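Local coordinates for nematode fatty acid retinoid binding protein (Necator americanus, PDB 4XCP) that holds palmitic acid inside an all-helical fold and probably serves as a secreted binder of fatty acids and retinol, at residues 66-71 with 77-82; 55-58 with 62-65; 23-28 with 123-128. One frame throughout, in Å; residues are numbered along the deposited sequence.

Contact 1: 66-71 with 77-82. With PLM (palmitic acid), chain C.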
loop_
_atom_site.group_PDB
_atom_site.type_symbol
_atom_site.label_atom_id
_atom_site.label_comp_id
_atom_site.label_asym_id
_atom_site.label_seq_id
_atom_site.Cartn_x
_atom_site.Cartn_y
_atom_site.Cartn_z
ATOM N N ALA A 66 -12.892 -0.982 13.864
ATOM C CA ALA A 66 -13.529 0.342 14.014
ATOM C C ALA A 66 -14.240 0.714 12.708
ATOM O O ALA A 66 -15.356 1.222 12.739
ATOM C CB ALA A 66 -12.491 1.403 14.385
ATOM N N LEU A 67 -13.619 0.390 11.557
ATOM C CA LEU A 67 -14.213 0.632 10.249
ATOM C C LEU A 67 -15.516 -0.192 10.053
ATOM O O LEU A 67 -16.525 0.358 9.610
ATOM C CB LEU A 67 -13.183 0.353 9.118
ATOM C CG LEU A 67 -13.718 0.488 7.680
ATOM C CD1 LEU A 67 -14.228 1.904 7.393
ATOM C CD2 LEU A 67 -12.686 0.087 6.681
ATOM N N LYS A 68 -15.489 -1.490 10.410
ATOM C CA LYS A 68 -16.632 -2.405 10.319
ATOM C C LYS A 68 -17.805 -1.907 11.150
ATOM O O LYS A 68 -18.947 -2.049 10.727
ATOM C CB LYS A 68 -16.236 -3.824 10.770
ATOM C CG LYS A 68 -15.433 -4.600 9.743
ATOM C CD LYS A 68 -15.033 -5.964 10.273
ATOM C CE LYS A 68 -14.530 -6.881 9.186
ATOM N NZ LYS A 68 -13.792 -8.047 9.754
ATOM N N LYS A 69 -17.522 -1.297 12.316
ATOM C CA LYS A 69 -18.540 -0.729 13.202
ATOM C C LYS A 69 -19.303 0.394 12.472
ATOM O O LYS A 69 -20.534 0.420 12.511
ATOM C CB LYS A 69 -17.896 -0.221 14.509
ATOM C CG LYS A 69 -18.901 0.291 15.549
ATOM C CD LYS A 69 -18.567 1.710 16.069
ATOM C CE LYS A 69 -19.106 2.838 15.195
ATOM N NZ LYS A 69 -18.346 4.104 15.386
ATOM N N LYS A 70 -18.574 1.287 11.774
ATOM C CA LYS A 70 -19.183 2.386 11.022
ATOM C C LYS A 70 -19.836 1.882 9.740
ATOM O O LYS A 70 -20.888 2.370 9.360
ATOM C CB LYS A 70 -18.129 3.435 10.659
ATOM C CG LYS A 70 -17.401 4.055 11.846
ATOM C CD LYS A 70 -17.904 5.437 12.184
ATOM C CE LYS A 70 -17.325 6.536 11.316
ATOM N NZ LYS A 70 -17.818 7.862 11.770
ATOM N N SER A 71 -19.177 0.942 9.049
ATOM C CA SER A 71 -19.590 0.412 7.753
ATOM C C SER A 71 -19.262 -1.070 7.600
ATOM O O SER A 71 -18.156 -1.414 7.162
ATOM C CB SER A 71 -18.939 1.204 6.618
ATOM O OG SER A 71 -19.273 0.665 5.345
ATOM N N LYS A 77 -14.751 -5.059 2.751
ATOM C CA LYS A 77 -13.911 -4.840 1.557
ATOM C C LYS A 77 -12.433 -4.662 1.974
ATOM O O LYS A 77 -11.537 -5.251 1.366
ATOM C CB LYS A 77 -14.371 -3.586 0.799
ATOM C CG LYS A 77 -15.689 -3.742 0.059
ATOM C CD LYS A 77 -16.163 -2.375 -0.371
ATOM C CE LYS A 77 -17.409 -2.421 -1.222
ATOM N NZ LYS A 77 -17.957 -1.050 -1.391
ATOM N N VAL A 78 -12.191 -3.846 3.013
ATOM C CA VAL A 78 -10.845 -3.597 3.538
ATOM C C VAL A 78 -10.264 -4.894 4.123
ATOM O O VAL A 78 -9.099 -5.214 3.882
ATOM C CB VAL A 78 -10.844 -2.428 4.561
ATOM C CG1 VAL A 78 -9.522 -2.368 5.351
ATOM C CG2 VAL A 78 -11.124 -1.091 3.866
ATOM N N GLU A 79 -11.086 -5.630 4.888
ATOM C CA GLU A 79 -10.701 -6.887 5.528
ATOM C C GLU A 79 -10.240 -7.929 4.494
ATOM O O GLU A 79 -9.260 -8.624 4.736
ATOM C CB GLU A 79 -11.866 -7.415 6.394
ATOM C CG GLU A 79 -11.602 -8.727 7.115
ATOM C CD GLU A 79 -10.432 -8.696 8.079
ATOM O OE1 GLU A 79 -10.574 -8.078 9.158
ATOM O OE2 GLU A 79 -9.371 -9.272 7.748
ATOM N N LYS A 80 -10.944 -8.025 3.352
ATOM C CA LYS A 80 -10.642 -8.972 2.275
ATOM C C LYS A 80 -9.271 -8.690 1.689
ATOM O O LYS A 80 -8.465 -9.612 1.588
ATOM C CB LYS A 80 -11.730 -8.961 1.196
ATOM C CG LYS A 80 -11.579 -10.076 0.164
ATOM C CD LYS A 80 -12.580 -9.946 -0.965
ATOM C CE LYS A 80 -12.345 -10.986 -2.035
ATOM N NZ LYS A 80 -13.096 -10.669 -3.280
ATOM N N LEU A 81 -8.981 -7.417 1.368
ATOM C CA LEU A 81 -7.655 -7.017 0.879
ATOM C C LEU A 81 -6.572 -7.350 1.904
ATOM O O LEU A 81 -5.551 -7.940 1.545
ATOM C CB LEU A 81 -7.592 -5.511 0.620
ATOM C CG LEU A 81 -8.233 -4.933 -0.632
ATOM C CD1 LEU A 81 -7.896 -3.477 -0.706
ATOM C CD2 LEU A 81 -7.696 -5.586 -1.900
ATOM N N HIS A 82 -6.799 -6.953 3.173
ATOM C CA HIS A 82 -5.865 -7.144 4.278
ATOM C C HIS A 82 -5.526 -8.605 4.527
ATOM O O HIS A 82 -4.350 -8.910 4.687
ATOM C CB HIS A 82 -6.367 -6.453 5.558
ATOM C CG HIS A 82 -5.566 -6.759 6.791
ATOM N ND1 HIS A 82 -4.381 -6.105 7.063
ATOM C CD2 HIS A 82 -5.841 -7.599 7.817
ATOM C CE1 HIS A 82 -3.960 -6.584 8.222
ATOM N NE2 HIS A 82 -4.812 -7.471 8.721
HETATM C C1 PLM C . -0.299 -4.458 12.063
HETATM O O1 PLM C . -1.389 -4.816 12.448
HETATM O O2 PLM C . 0.317 -3.409 12.537
HETATM C C2 PLM C . 0.471 -5.180 10.996
HETATM C C3 PLM C . -0.374 -6.093 10.112
HETATM C C4 PLM C . 0.374 -6.602 8.896
HETATM C C5 PLM C . 0.386 -5.637 7.718
HETATM C C6 PLM C . -0.916 -5.585 6.933
HETATM C C7 PLM C . -0.763 -5.013 5.532
HETATM C C8 PLM C . -2.067 -4.816 4.775
HETATM C C9 PLM C . -2.234 -3.439 4.159
HETATM C CA PLM C . -3.590 -3.214 3.511
HETATM C CB PLM C . -4.754 -3.067 4.490
HETATM C CC PLM C . -4.738 -1.793 5.322
HETATM C CD PLM C . -6.065 -1.513 5.996
HETATM C CE PLM C . -6.113 -0.243 6.846
HETATM C CF PLM C . -7.322 0.661 6.583
HETATM C CG PLM C . -8.163 0.944 7.805
#
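Glu-79 and Lys-68 meet on the outer side of this contact, while Val-78 and Leu-67 close its inner side. Along Glu-79, CB comes first against the aliphatic end of the lysine, 3.9 Å from Lys-68 CE. CG then lies 3.5 Å from Lys-68 NZ. The bend about CB-CG (chi2 60°) leads the carboxylate past the ammonium toward His-82, leaving OE1 as the oxygen that accepts a hydrogen bond from Lys-68 NZ, at 3.3 Å, as part of a salt bridge. The ammonium meets OE1 on its anti side, 23° out of the carboxylate plane. OE2 points the other way, to the edge of the His-82 ring and in its plane. Lys-68 suits this place because its extended chain can span the gap between two helices and still carry a charge at a partly exposed margin.

The two segments belong to consecutive helices, 60-70 and 72-90, which are joined by Ser-71 alone. This serine is the N-cap of the second helix, its OG bonded to Leu-74 N. The chain reverses there, and the two helices form a tightly connected helical hairpin whose arms pack at this contact.

Deeper in, the methyls Leu-67 CD2 and Val-78 CG2 are pressed to 3.4 Å, tighter than normal van der Waals contact. Leu-67 also packs on Val-47, Leu-48 and Val-51 of helix 42-53. The branched valine serves two neighbours at once: CG2 takes the leucine, and CG1 lies 3.6 Å from CD of the palmitic acid tail. One turn on, His-82 CE1 approaches palmitic acid C6 to 3.5 Å, obliquely to the ring, while its NE2 is hydrogen-bonded to Glu-61.

Contact 2: 55-58 with 62-65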
loop_
_atom_site.group_PDB
_atom_site.type_symbol
_atom_site.label_atom_id
_atom_site.label_comp_id
_atom_site.label_asym_id
_atom_site.label_seq_id
_atom_site.Cartn_x
_atom_site.Cartn_y
_atom_site.Cartn_z
ATOM N N GLY A 55 -8.151 7.483 15.220
ATOM C CA GLY A 55 -6.961 6.731 15.575
ATOM C C GLY A 55 -6.039 7.575 16.440
ATOM O O GLY A 55 -6.456 8.644 16.918
ATOM N N PRO A 56 -4.786 7.122 16.714
ATOM C CA PRO A 56 -4.141 5.877 16.256
ATOM C C PRO A 56 -4.729 4.654 16.958
ATOM O O PRO A 56 -5.430 4.788 17.966
ATOM C CB PRO A 56 -2.654 6.118 16.587
ATOM C CG PRO A 56 -2.700 6.965 17.790
ATOM C CD PRO A 56 -3.876 7.886 17.591
ATOM N N TYR A 57 -4.452 3.475 16.395
ATOM C CA TYR A 57 -4.950 2.190 16.877
ATOM C C TYR A 57 -3.796 1.303 17.290
ATOM O O TYR A 57 -2.656 1.583 16.920
ATOM C CB TYR A 57 -5.794 1.516 15.765
ATOM C CG TYR A 57 -7.019 2.325 15.411
ATOM C CD1 TYR A 57 -8.145 2.316 16.228
ATOM C CD2 TYR A 57 -7.033 3.150 14.287
ATOM C CE1 TYR A 57 -9.257 3.098 15.936
ATOM C CE2 TYR A 57 -8.153 3.915 13.967
ATOM C CZ TYR A 57 -9.258 3.892 14.797
ATOM O OH TYR A 57 -10.350 4.663 14.502
ATOM N N LYS A 58 -4.094 0.208 18.008
ATOM C CA LYS A 58 -3.076 -0.753 18.453
ATOM C C LYS A 58 -2.415 -1.427 17.245
ATOM O O LYS A 58 -1.201 -1.603 17.213
ATOM C CB LYS A 58 -3.717 -1.812 19.381
ATOM C CG LYS A 58 -2.747 -2.891 19.880
ATOM C CD LYS A 58 -3.478 -4.025 20.588
ATOM C CE LYS A 58 -2.584 -5.234 20.797
ATOM N NZ LYS A 58 -1.566 -5.023 21.863
ATOM N N GLU A 62 -7.454 -3.677 14.579
ATOM C CA GLU A 62 -8.278 -2.794 15.433
ATOM C C GLU A 62 -8.872 -1.632 14.605
ATOM O O GLU A 62 -10.032 -1.247 14.805
ATOM C CB GLU A 62 -7.455 -2.271 16.610
ATOM C CG GLU A 62 -8.287 -1.670 17.719
ATOM C CD GLU A 62 -7.437 -1.256 18.901
ATOM O OE1 GLU A 62 -7.011 -0.082 18.930
ATOM O OE2 GLU A 62 -7.137 -2.120 19.756
ATOM N N SER A 63 -8.072 -1.108 13.655
ATOM C CA SER A 63 -8.482 -0.065 12.718
ATOM C C SER A 63 -9.631 -0.602 11.813
ATOM O O SER A 63 -10.621 0.093 11.601
ATOM C CB SER A 63 -7.287 0.364 11.869
ATOM O OG SER A 63 -7.666 1.465 11.061
ATOM N N ILE A 64 -9.508 -1.855 11.326
ATOM C CA ILE A 64 -10.526 -2.531 10.489
ATOM C C ILE A 64 -11.819 -2.791 11.306
ATOM O O ILE A 64 -12.926 -2.570 10.808
ATOM C CB ILE A 64 -9.939 -3.822 9.841
ATOM C CG1 ILE A 64 -8.760 -3.467 8.900
ATOM C CG2 ILE A 64 -11.029 -4.650 9.092
ATOM C CD1 ILE A 64 -7.984 -4.693 8.361
ATOM N N ALA A 65 -11.668 -3.212 12.575
ATOM C CA ALA A 65 -12.811 -3.436 13.472
ATOM C C ALA A 65 -13.595 -2.127 13.680
ATOM O O ALA A 65 -14.825 -2.149 13.621
ATOM C CB ALA A 65 -12.334 -4.012 14.812
#
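Tyr-57 is gripped between the start of helix 60-70 and its own loop, which links helix 42-53 to helix 60-70, and the contacts of its ring are mainly dispersive. Ser-63 CA sits over one face in a CH-pi contact, 4.0 Å from the ring centroid and 18° off the normal. The serine side chain, which also touches a palmitic acid, lies along the CD2-CE2 side of the ring, with OG 3.7 Å from Tyr-57 CD2. A small residue suits this spot, since it brings the helix backbone close to the ring. On the opposite face lies Gly-55 CA, 3.4 Å above the plane and toward the rim; having no side chain, glycine can come that near. The cis peptide bond before Pro-56 belongs to the turn that carries Gly-55 back under the ring.

Hydrogen bonding across the contact falls to Glu-62. Its chain is extended (CG anti to the backbone N, chi1 -165°) and reaches back to the loop, where OE1 accepts the N-H of Lys-58 at 3.1 Å. The bond is nearly straight, 172° at the hydrogen, but the donor stands above the carboxylate plane. The same OE1 lies at the edge of the tyrosine ring. Nearby, Asn-59 OD1 is hydrogen-bonded to Glu-62 N, and Tyr-57 OH to Val-51 O, so the tyrosine bridges both helices.

A carboxylate accepting a backbone N-H in the first turn of a helix would probably favour its ionised form. One directional polar bond and a non-directional ring contact hold loop 55-58 to that turn, consistent with a connection fixed at the protein surface.

Contact 3: 23-28 with 123-128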
loop_
_atom_site.group_PDB
_atom_site.type_symbol
_atom_site.label_atom_id
_atom_site.label_comp_id
_atom_site.label_asym_id
_atom_site.label_seq_id
_atom_site.Cartn_x
_atom_site.Cartn_y
_atom_site.Cartn_z
ATOM N N ALA A 23 -1.101 9.165 -12.169
ATOM C CA ALA A 23 -1.429 7.941 -12.919
ATOM C C ALA A 23 -0.234 6.954 -12.971
ATOM O O ALA A 23 -0.435 5.751 -12.822
ATOM C CB ALA A 23 -1.877 8.299 -14.339
ATOM N N ASP A 24 0.998 7.468 -13.121
ATOM C CA ASP A 24 2.195 6.629 -13.190
ATOM C C ASP A 24 2.557 6.019 -11.817
ATOM O O ASP A 24 3.241 4.998 -11.783
ATOM C CB ASP A 24 3.392 7.349 -13.870
ATOM C CG ASP A 24 3.793 8.709 -13.310
ATOM O OD1 ASP A 24 3.005 9.288 -12.524
ATOM O OD2 ASP A 24 4.873 9.221 -13.703
ATOM N N TYR A 25 2.053 6.590 -10.704
ATOM C CA TYR A 25 2.246 5.980 -9.381
ATOM C C TYR A 25 1.152 4.914 -9.213
ATOM O O TYR A 25 1.431 3.847 -8.689
ATOM C CB TYR A 25 2.212 7.009 -8.239
ATOM C CG TYR A 25 2.364 6.382 -6.861
ATOM C CD1 TYR A 25 3.621 6.088 -6.337
ATOM C CD2 TYR A 25 1.248 6.074 -6.088
ATOM C CE1 TYR A 25 3.763 5.510 -5.075
ATOM C CE2 TYR A 25 1.375 5.496 -4.828
ATOM C CZ TYR A 25 2.635 5.230 -4.317
ATOM O OH TYR A 25 2.745 4.667 -3.075
ATOM N N ARG A 26 -0.095 5.209 -9.647
ATOM C CA ARG A 26 -1.213 4.252 -9.619
ATOM C C ARG A 26 -0.861 3.003 -10.470
ATOM O O ARG A 26 -1.192 1.890 -10.076
ATOM C CB ARG A 26 -2.520 4.923 -10.100
ATOM C CG ARG A 26 -3.263 5.684 -8.983
ATOM C CD ARG A 26 -3.893 6.993 -9.452
ATOM N NE ARG A 26 -4.679 6.733 -10.620
ATOM C CZ ARG A 26 -4.901 7.557 -11.631
ATOM N NH1 ARG A 26 -4.499 8.823 -11.573
ATOM N NH2 ARG A 26 -5.593 7.152 -12.667
ATOM N N ASP A 27 -0.119 3.181 -11.579
ATOM C CA ASP A 27 0.347 2.064 -12.428
ATOM C C ASP A 27 1.316 1.104 -11.702
ATOM O O ASP A 27 1.452 -0.045 -12.124
ATOM C CB ASP A 27 1.029 2.585 -13.701
ATOM C CG ASP A 27 0.074 3.185 -14.716
ATOM O OD1 ASP A 27 -1.122 2.864 -14.659
ATOM O OD2 ASP A 27 0.535 3.963 -15.579
ATOM N N LEU A 28 1.964 1.572 -10.608
ATOM C CA LEU A 28 2.906 0.775 -9.807
ATOM C C LEU A 28 2.167 -0.024 -8.760
ATOM O O LEU A 28 2.759 -0.897 -8.121
ATOM C CB LEU A 28 3.915 1.698 -9.085
ATOM C CG LEU A 28 4.805 2.626 -9.925
ATOM C CD1 LEU A 28 5.727 3.435 -9.015
ATOM C CD2 LEU A 28 5.640 1.844 -10.958
ATOM N N ASP A 123 7.429 14.324 -6.209
ATOM C CA ASP A 123 8.806 14.109 -5.731
ATOM C C ASP A 123 8.848 13.282 -4.434
ATOM O O ASP A 123 9.767 12.485 -4.268
ATOM C CB ASP A 123 9.557 15.435 -5.553
ATOM C CG ASP A 123 10.068 16.060 -6.845
ATOM O OD1 ASP A 123 9.890 15.438 -7.926
ATOM O OD2 ASP A 123 10.643 17.170 -6.778
ATOM N N ASP A 124 7.836 13.446 -3.548
ATOM C CA ASP A 124 7.684 12.667 -2.309
ATOM C C ASP A 124 7.374 11.210 -2.667
ATOM O O ASP A 124 7.891 10.299 -2.032
ATOM C CB ASP A 124 6.524 13.194 -1.457
ATOM C CG ASP A 124 6.757 14.528 -0.782
ATOM O OD1 ASP A 124 7.939 14.872 -0.531
ATOM O OD2 ASP A 124 5.757 15.218 -0.476
ATOM N N LEU A 125 6.506 11.002 -3.664
ATOM C CA LEU A 125 6.150 9.663 -4.104
ATOM C C LEU A 125 7.346 8.988 -4.758
ATOM O O LEU A 125 7.618 7.825 -4.454
ATOM C CB LEU A 125 4.929 9.668 -5.027
ATOM C CG LEU A 125 3.607 10.171 -4.414
ATOM C CD1 LEU A 125 2.585 10.406 -5.494
ATOM C CD2 LEU A 125 3.048 9.193 -3.391
ATOM N N LYS A 126 8.104 9.739 -5.594
ATOM C CA LYS A 126 9.305 9.239 -6.259
ATOM C C LYS A 126 10.324 8.808 -5.208
ATOM O O LYS A 126 10.957 7.756 -5.354
ATOM C CB LYS A 126 9.915 10.325 -7.165
ATOM C CG LYS A 126 9.144 10.618 -8.453
ATOM C CD LYS A 126 9.934 11.590 -9.322
ATOM C CE LYS A 126 9.299 11.824 -10.669
ATOM N NZ LYS A 126 8.501 13.080 -10.695
ATOM N N ALA A 127 10.462 9.616 -4.133
ATOM C CA ALA A 127 11.378 9.334 -3.025
ATOM C C ALA A 127 10.957 8.057 -2.288
ATOM O O ALA A 127 11.835 7.246 -1.994
ATOM C CB ALA A 127 11.437 10.512 -2.063
ATOM N N SER A 128 9.628 7.832 -2.068
ATOM C CA SER A 128 9.176 6.597 -1.402
ATOM C C SER A 128 9.438 5.344 -2.250
ATOM O O SER A 128 9.876 4.338 -1.706
ATOM C CB SER A 128 7.710 6.666 -0.970
ATOM O OG SER A 128 6.818 6.731 -2.068
#
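Tyr-25 lays one face of its ring against Leu-125, and these two residues bury nearly all the surface of the contact. Leu-125 CD2 stands over the middle of the ring, 4.1 Å from the centroid and 10° off the normal, a well-centred CH-pi contact. CB of the leucine meets the ring at Tyr-25 CD1, 4.0 Å away, so the branched chain spans the ring from edge to centre. With CG anti to the backbone N (chi1 178°), the tyrosine carries its ring out from the short helix 23-26 toward helix 122-138. A broad flat ring suits this place because its face offers a wide apolar surface to the leucine methyl.

Ser-128, a turn beyond Leu-125, adds a small patch: OG is 4.5 Å from Tyr-25 CE1, oblique to the ring. Its hydroxyl donates to Leu-125 O at 2.7 Å, which satisfies this polar group within its own helix beside an apolar neighbour.

Tyr-25 also touches a palmitic acid and Val-129. Leu-28 leans on Phe-166, and segment 23-28 thus packs between helix 122-138 and helix 162-167, while helix 94-115 also packs on Leu-125 and Ser-128, through Ile-110 among others.

Contacts 1 and 2 follow one another along the chain and share helix 60-70; their centres are 11 Å apart. Ile-64 joins them, its CD1 3.5 Å from His-82 CG and its CG1 3.8 Å from Val-78 CG1, while Ala-66 CB lies 3.9 Å from Tyr-57 OH. Contact 3 brings together distant parts of the chain, and the loop it closes encloses both others. It lies across the chain's centre from them, about 26 Å away between centres, with nearest atoms about 13 Å from contact 1 and about 18 Å from contact 2. Two palmitic acids lie within the fold: one runs past His-82 and Val-78 with its tail end near Ser-63, and Tyr-25 touches the other.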